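Local structure of RsfP (4GLJ) at residues Ile38-Gly43 with Ile82-Thr87; Pro45-Val50 with Phe61-Gly66. The protein probably catalyses the phosphate-dependent cleavage of methylthioadenosine to adenine and methylthioribose-1-phosphate, and binds the dye rhodamine B in the crystal. All coordinates share one frame; numbering follows the deposited sequence.

Contact 1: Ile38-Gly43 with Ile82-Thr87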
loop_
_atom_site.group_PDB
_atom_site.type_symbol
_atom_site.label_atom_id
_atom_site.label_comp_id
_atom_site.label_asym_id
_atom_site.label_seq_id
_atom_site.Cartn_x
_atom_site.Cartn_y
_atom_site.Cartn_z
ATOM N N ILE A 38 10.617 -22.864 -18.710
ATOM C CA ILE A 38 10.611 -23.502 -17.401
ATOM C C ILE A 38 9.172 -23.379 -16.874
ATOM O O ILE A 38 8.623 -22.281 -16.887
ATOM C CB ILE A 38 11.637 -22.823 -16.483
ATOM C CG1 ILE A 38 13.047 -23.067 -17.031
ATOM C CG2 ILE A 38 11.481 -23.331 -15.052
ATOM C CD1 ILE A 38 14.150 -22.271 -16.384
ATOM N N GLU A 39 8.555 -24.484 -16.451
ATOM C CA GLU A 39 7.269 -24.425 -15.772
ATOM C C GLU A 39 7.540 -24.187 -14.288
ATOM O O GLU A 39 8.580 -24.636 -13.762
ATOM C CB GLU A 39 6.497 -25.713 -15.954
ATOM C CG GLU A 39 6.322 -26.181 -17.413
ATOM C CD GLU A 39 5.154 -25.499 -18.144
ATOM O OE1 GLU A 39 4.970 -24.257 -17.983
ATOM O OE2 GLU A 39 4.415 -26.216 -18.884
ATOM N N THR A 40 6.729 -23.361 -13.627
ATOM C CA THR A 40 6.902 -23.235 -12.195
ATOM C C THR A 40 5.533 -23.383 -11.522
ATOM O O THR A 40 4.471 -23.286 -12.193
ATOM C CB THR A 40 7.553 -21.917 -11.725
ATOM O OG1 THR A 40 6.540 -20.911 -11.612
ATOM C CG2 THR A 40 8.774 -21.430 -12.612
ATOM N N PRO A 41 5.544 -23.613 -10.192
ATOM C CA PRO A 41 4.272 -23.619 -9.474
ATOM C C PRO A 41 3.568 -22.246 -9.483
ATOM O O PRO A 41 2.392 -22.181 -9.089
ATOM C CB PRO A 41 4.675 -24.034 -8.044
ATOM C CG PRO A 41 5.972 -24.780 -8.219
ATOM C CD PRO A 41 6.667 -24.009 -9.313
ATOM N N TYR A 42 4.227 -21.204 -9.978
ATOM C CA TYR A 42 3.672 -19.831 -10.024
ATOM C C TYR A 42 3.354 -19.416 -11.450
ATOM O O TYR A 42 3.181 -18.249 -11.719
ATOM C CB TYR A 42 4.660 -18.817 -9.379
ATOM C CG TYR A 42 4.944 -19.303 -8.004
ATOM C CD1 TYR A 42 6.103 -20.003 -7.733
ATOM C CD2 TYR A 42 4.024 -19.127 -6.979
ATOM C CE1 TYR A 42 6.333 -20.533 -6.480
ATOM C CE2 TYR A 42 4.266 -19.658 -5.719
ATOM C CZ TYR A 42 5.460 -20.370 -5.510
ATOM O OH TYR A 42 5.767 -20.896 -4.285
ATOM N N GLY A 43 3.299 -20.379 -12.344
ATOM C CA GLY A 43 3.011 -20.129 -13.733
ATOM C C GLY A 43 4.290 -19.827 -14.476
ATOM O O GLY A 43 5.387 -20.184 -14.010
ATOM N N ILE A 82 11.779 -15.817 -10.324
ATOM C CA ILE A 82 12.822 -16.109 -9.319
ATOM C C ILE A 82 12.787 -17.592 -9.134
ATOM O O ILE A 82 13.839 -18.199 -9.048
ATOM C CB ILE A 82 12.506 -15.307 -7.986
ATOM C CG1 ILE A 82 12.784 -13.802 -8.171
ATOM C CG2 ILE A 82 13.361 -15.841 -6.833
ATOM C CD1 ILE A 82 14.172 -13.422 -8.684
ATOM N N TYR A 83 11.592 -18.226 -9.115
ATOM C CA TYR A 83 11.543 -19.663 -8.915
ATOM C C TYR A 83 12.283 -20.376 -10.084
ATOM O O TYR A 83 13.085 -21.331 -9.904
ATOM C CB TYR A 83 10.108 -20.185 -8.864
ATOM C CG TYR A 83 9.993 -21.625 -8.331
ATOM C CD1 TYR A 83 9.774 -21.875 -6.971
ATOM C CD2 TYR A 83 10.124 -22.747 -9.180
ATOM C CE1 TYR A 83 9.670 -23.192 -6.478
ATOM C CE2 TYR A 83 10.028 -24.065 -8.696
ATOM C CZ TYR A 83 9.804 -24.265 -7.336
ATOM O OH TYR A 83 9.743 -25.546 -6.821
ATOM N N ALA A 84 11.998 -19.942 -11.303
ATOM C CA ALA A 84 12.656 -20.535 -12.492
ATOM C C ALA A 84 14.208 -20.432 -12.413
ATOM O O ALA A 84 14.906 -21.381 -12.731
ATOM C CB ALA A 84 12.111 -19.855 -13.743
ATOM N N LEU A 85 14.726 -19.308 -11.932
ATOM C CA LEU A 85 16.177 -19.088 -11.906
ATOM C C LEU A 85 16.729 -19.985 -10.799
ATOM O O LEU A 85 17.768 -20.609 -10.975
ATOM C CB LEU A 85 16.516 -17.620 -11.641
ATOM C CG LEU A 85 16.161 -16.656 -12.782
ATOM C CD1 LEU A 85 16.474 -15.214 -12.402
ATOM C CD2 LEU A 85 16.908 -17.026 -14.089
ATOM N N LYS A 86 16.025 -20.052 -9.661
ATOM C CA LYS A 86 16.354 -21.090 -8.672
ATOM C C LYS A 86 16.463 -22.514 -9.219
ATOM O O LYS A 86 17.425 -23.215 -8.890
ATOM C CB LYS A 86 15.369 -21.063 -7.472
ATOM C CG LYS A 86 15.871 -21.963 -6.355
ATOM C CD LYS A 86 17.158 -21.329 -5.746
ATOM C CE LYS A 86 17.578 -22.228 -4.558
ATOM N NZ LYS A 86 18.727 -21.635 -3.782
ATOM N N THR A 87 15.543 -22.946 -10.068
ATOM C CA THR A 87 15.618 -24.283 -10.616
ATOM C C THR A 87 16.860 -24.482 -11.494
ATOM O O THR A 87 17.301 -25.619 -11.700
ATOM C CB THR A 87 14.375 -24.707 -11.424
ATOM O OG1 THR A 87 14.327 -23.989 -12.669
ATOM C CG2 THR A 87 13.086 -24.519 -10.612
#
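Tyr83 reaches out from helix 78-87 into the loop Ile38-Gly43 and meets three consecutive residues there. Its CG stands anti to the backbone N (chi1 -166°), which places CG on the loop side. From the base outward, Tyr83 CB lies near Tyr42 CD1 and Thr40 CG2. Tyr83 CD1 meets Tyr42 CE1 at 3.7 Å and CD2 meets Thr40 CB, both obliquely to the Tyr83 ring. Farther out, Tyr83 CE2 is 3.4 Å from Pro41 CD, and Tyr83 CZ and OH come near Pro41 CG. The OH itself is hydrogen-bonded to the backbone N of Ala294. Pro41 CD sits over one face, 3.7 Å from the Tyr83 ring centroid and 23° off the normal, a CH-pi contact. The Tyr42 ring turns its edge to Tyr83 in an offset edge-to-face pair, planes at 61°. An alanine in place of Tyr83 would probably open a gap beneath Pro41 and beside Tyr42, and leave the Ala294 N-H without this hydroxyl partner.

Thr40 holds the loop in shape: its OG1 accepts from Tyr42 N at 2.8 Å and donates to Gly43 O in the carbonyl plane, on a lone pair. Thr40 CG2 faces the helix, 3.9 Å from Ala84 CB. Farther along, Ile38 CG2 rests 3.8 Å from Ala84 CB and as near to Thr87 OG1, a hydroxyl that bonds back to Ala84 O within the helix. No hydrogen bond links the two segments, so the contact rests on apolar and aromatic packing. An ST turn at Thr40, overlapping a type I beta turn from Thr40 to Gly43, thus shapes the loop between strands 33-36 and 49-54 where it packs on helix 78-87 of this phosphorylase-superfamily fold.

Contact 2: Pro45-Val50 with Phe61-Gly66; sequences PSDDIV and FLTRHG. With PO4 (phosphate ion), chain D.
Ser46 and Arg64 meet through a hydroxyl and a backbone carbonyl: Ser46 OG donates to Arg64 O at 2.7 Å, tilted 35° from the carbonyl plane. While the carbonyl of Arg64 takes the serine, its CB points away from 45-50. The arginine chain extends to CD, then bends at chi3 (-62°), and Arg64 NH1 gives a hydrogen bond to phosphate O4 at 2.8 Å. His65 turns its ring edge to the same ion, NE2 donating to phosphate O4 at 2.8 Å and weakly to O1; its ND1 is held by Leu71 O. One phosphate oxygen is therefore gripped by both side chains, consistent with the phosphate site of a phosphorylase, and His65 also lines the rhodamine B pocket.

Where the strands pair, Val50 and Phe61 exchange two backbone bonds, and Val50 CB lies 4.4 Å from Phe61 CB on one face of the sheet. On the opposite face Leu62 and Ile49 cross obliquely, Leu62 CD1 to Ile49 CG1 at 3.9 Å. Next to the Val50-Phe61 bonds, where the strands part, a water donates to Asp48 O and Phe61 O and accepts from Thr63 N.

The hairpin 49-54/57-63 lies between strands 33-36 and 16-20, with helix 78-87 against Ile49 and Leu62.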
loop_
_atom_site.group_PDB
_atom_site.type_symbol
_atom_site.label_atom_id
_atom_site.label_comp_id
_atom_site.label_asym_id
_atom_site.label_seq_id
_atom_site.Cartn_x
_atom_site.Cartn_y
_atom_site.Cartn_z
ATOM N N PRO A 45 7.416 -17.827 -16.318
ATOM C CA PRO A 45 8.252 -16.632 -16.216
ATOM C C PRO A 45 7.890 -15.643 -17.309
ATOM O O PRO A 45 7.122 -16.032 -18.218
ATOM C CB PRO A 45 9.676 -17.143 -16.485
ATOM C CG PRO A 45 9.569 -18.600 -16.217
ATOM C CD PRO A 45 8.190 -19.028 -16.639
ATOM N N SER A 46 8.471 -14.430 -17.236
ATOM C CA SER A 46 8.150 -13.362 -18.151
ATOM C C SER A 46 8.414 -13.752 -19.608
ATOM O O SER A 46 7.690 -13.312 -20.469
ATOM C CB SER A 46 8.967 -12.159 -17.865
ATOM O OG SER A 46 8.710 -11.583 -16.627
ATOM N N ASP A 47 9.432 -14.572 -19.865
ATOM C CA ASP A 47 9.752 -15.033 -21.222
ATOM C C ASP A 47 10.596 -16.295 -21.033
ATOM O O ASP A 47 11.022 -16.580 -19.900
ATOM C CB ASP A 47 10.591 -13.925 -21.868
ATOM C CG ASP A 47 10.882 -14.145 -23.340
ATOM O OD1 ASP A 47 10.265 -15.029 -24.007
ATOM O OD2 ASP A 47 11.793 -13.403 -23.826
ATOM N N ASP A 48 10.869 -17.027 -22.116
ATOM C CA ASP A 48 11.848 -18.112 -22.074
ATOM C C ASP A 48 13.173 -17.554 -21.557
ATOM O O ASP A 48 13.547 -16.451 -21.894
ATOM C CB ASP A 48 12.052 -18.684 -23.477
ATOM C CG ASP A 48 10.824 -19.405 -24.008
ATOM O OD1 ASP A 48 9.885 -19.712 -23.232
ATOM O OD2 ASP A 48 10.791 -19.678 -25.208
ATOM N N ILE A 49 13.813 -18.255 -20.638
ATOM C CA ILE A 49 15.114 -17.871 -20.178
ATOM C C ILE A 49 16.183 -18.249 -21.228
ATOM O O ILE A 49 16.195 -19.382 -21.768
ATOM C CB ILE A 49 15.318 -18.503 -18.807
ATOM C CG1 ILE A 49 14.420 -17.742 -17.807
ATOM C CG2 ILE A 49 16.779 -18.458 -18.359
ATOM C CD1 ILE A 49 14.022 -18.623 -16.665
ATOM N N VAL A 50 17.007 -17.267 -21.591
ATOM C CA VAL A 50 18.134 -17.526 -22.520
ATOM C C VAL A 50 19.420 -17.919 -21.738
ATOM O O VAL A 50 19.835 -17.248 -20.785
ATOM C CB VAL A 50 18.463 -16.344 -23.461
ATOM C CG1 VAL A 50 19.661 -16.693 -24.370
ATOM C CG2 VAL A 50 17.297 -16.003 -24.388
ATOM N N PHE A 61 19.795 -15.337 -18.835
ATOM C CA PHE A 61 19.335 -13.970 -19.106
ATOM C C PHE A 61 17.793 -14.034 -19.145
ATOM O O PHE A 61 17.215 -14.877 -19.869
ATOM C CB PHE A 61 19.835 -13.385 -20.453
ATOM C CG PHE A 61 19.293 -11.990 -20.707
ATOM C CD1 PHE A 61 19.792 -10.889 -19.976
ATOM C CD2 PHE A 61 18.199 -11.777 -21.577
ATOM C CE1 PHE A 61 19.252 -9.602 -20.154
ATOM C CE2 PHE A 61 17.646 -10.484 -21.744
ATOM C CZ PHE A 61 18.186 -9.402 -21.047
ATOM N N LEU A 62 17.155 -13.203 -18.331
ATOM C CA LEU A 62 15.661 -13.191 -18.269
ATOM C C LEU A 62 15.250 -11.721 -18.547
ATOM O O LEU A 62 15.735 -10.814 -17.875
ATOM C CB LEU A 62 15.207 -13.636 -16.884
ATOM C CG LEU A 62 13.685 -13.560 -16.617
ATOM C CD1 LEU A 62 12.976 -14.130 -17.849
ATOM C CD2 LEU A 62 13.349 -14.415 -15.409
ATOM N N THR A 63 14.424 -11.489 -19.577
ATOM C CA THR A 63 13.904 -10.132 -19.860
ATOM C C THR A 63 12.744 -9.932 -18.977
ATOM O O THR A 63 11.724 -10.584 -19.179
ATOM C CB THR A 63 13.348 -10.032 -21.287
ATOM O OG1 THR A 63 14.359 -10.492 -22.159
ATOM C CG2 THR A 63 13.042 -8.592 -21.594
ATOM N N ARG A 64 12.872 -9.039 -17.982
ATOM C CA ARG A 64 11.819 -8.860 -17.028
ATOM C C ARG A 64 10.397 -8.536 -17.634
ATOM O O ARG A 64 9.340 -9.064 -17.167
ATOM C CB ARG A 64 12.287 -7.722 -16.060
ATOM C CG ARG A 64 11.273 -7.473 -15.009
ATOM C CD ARG A 64 11.682 -6.374 -14.064
ATOM N NE ARG A 64 12.920 -6.639 -13.307
ATOM C CZ ARG A 64 14.081 -5.991 -13.405
ATOM N NH1 ARG A 64 14.289 -5.062 -14.338
ATOM N NH2 ARG A 64 15.103 -6.332 -12.595
ATOM N N HIS A 65 10.380 -7.672 -18.643
ATOM C CA HIS A 65 9.098 -7.213 -19.249
ATOM C C HIS A 65 8.587 -8.063 -20.355
ATOM O O HIS A 65 7.536 -7.763 -20.896
ATOM C CB HIS A 65 9.194 -5.774 -19.714
ATOM C CG HIS A 65 9.373 -4.793 -18.578
ATOM N ND1 HIS A 65 8.355 -4.402 -17.796
ATOM C CD2 HIS A 65 10.524 -4.215 -18.043
ATOM C CE1 HIS A 65 8.800 -3.527 -16.849
ATOM N NE2 HIS A 65 10.132 -3.436 -16.979
ATOM N N GLY A 66 9.277 -9.180 -20.623
ATOM C CA GLY A 66 8.993 -10.093 -21.732
ATOM C C GLY A 66 9.448 -9.571 -23.074
ATOM O O GLY A 66 9.840 -8.403 -23.208
HETATM P P PO4 D . 12.874 -1.838 -15.257
HETATM O O1 PO4 D . 11.867 -0.880 -15.824
HETATM O O2 PO4 D . 14.130 -1.494 -16.022
HETATM O O3 PO4 D . 12.933 -1.523 -13.809
HETATM O O4 PO4 D . 12.514 -3.301 -15.493
HETATM O O HOH W 1 14.746 -13.853 -21.567
#

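How the contacts relate
From the N terminus the chain leaves strand 33-36, enters the loop 38-43 and then 45-50, runs out along strand 49-54 and returns on 57-63 to the turn at 63-66, before helix 78-87. Contact 2 closes the inner loop, a short hairpin; contact 1 closes the outer one, so that contact 2 is nested within it. Their centres are 11 Å apart and they touch directly: Ile49 CD1 packs 3.7 Å from both Ile38 CD1 and Ala84 CB, and Pro45 CG lies 3.8 Å from Ala84 CB. Together they fasten the hairpin, its entering loop and the following helix into one unit.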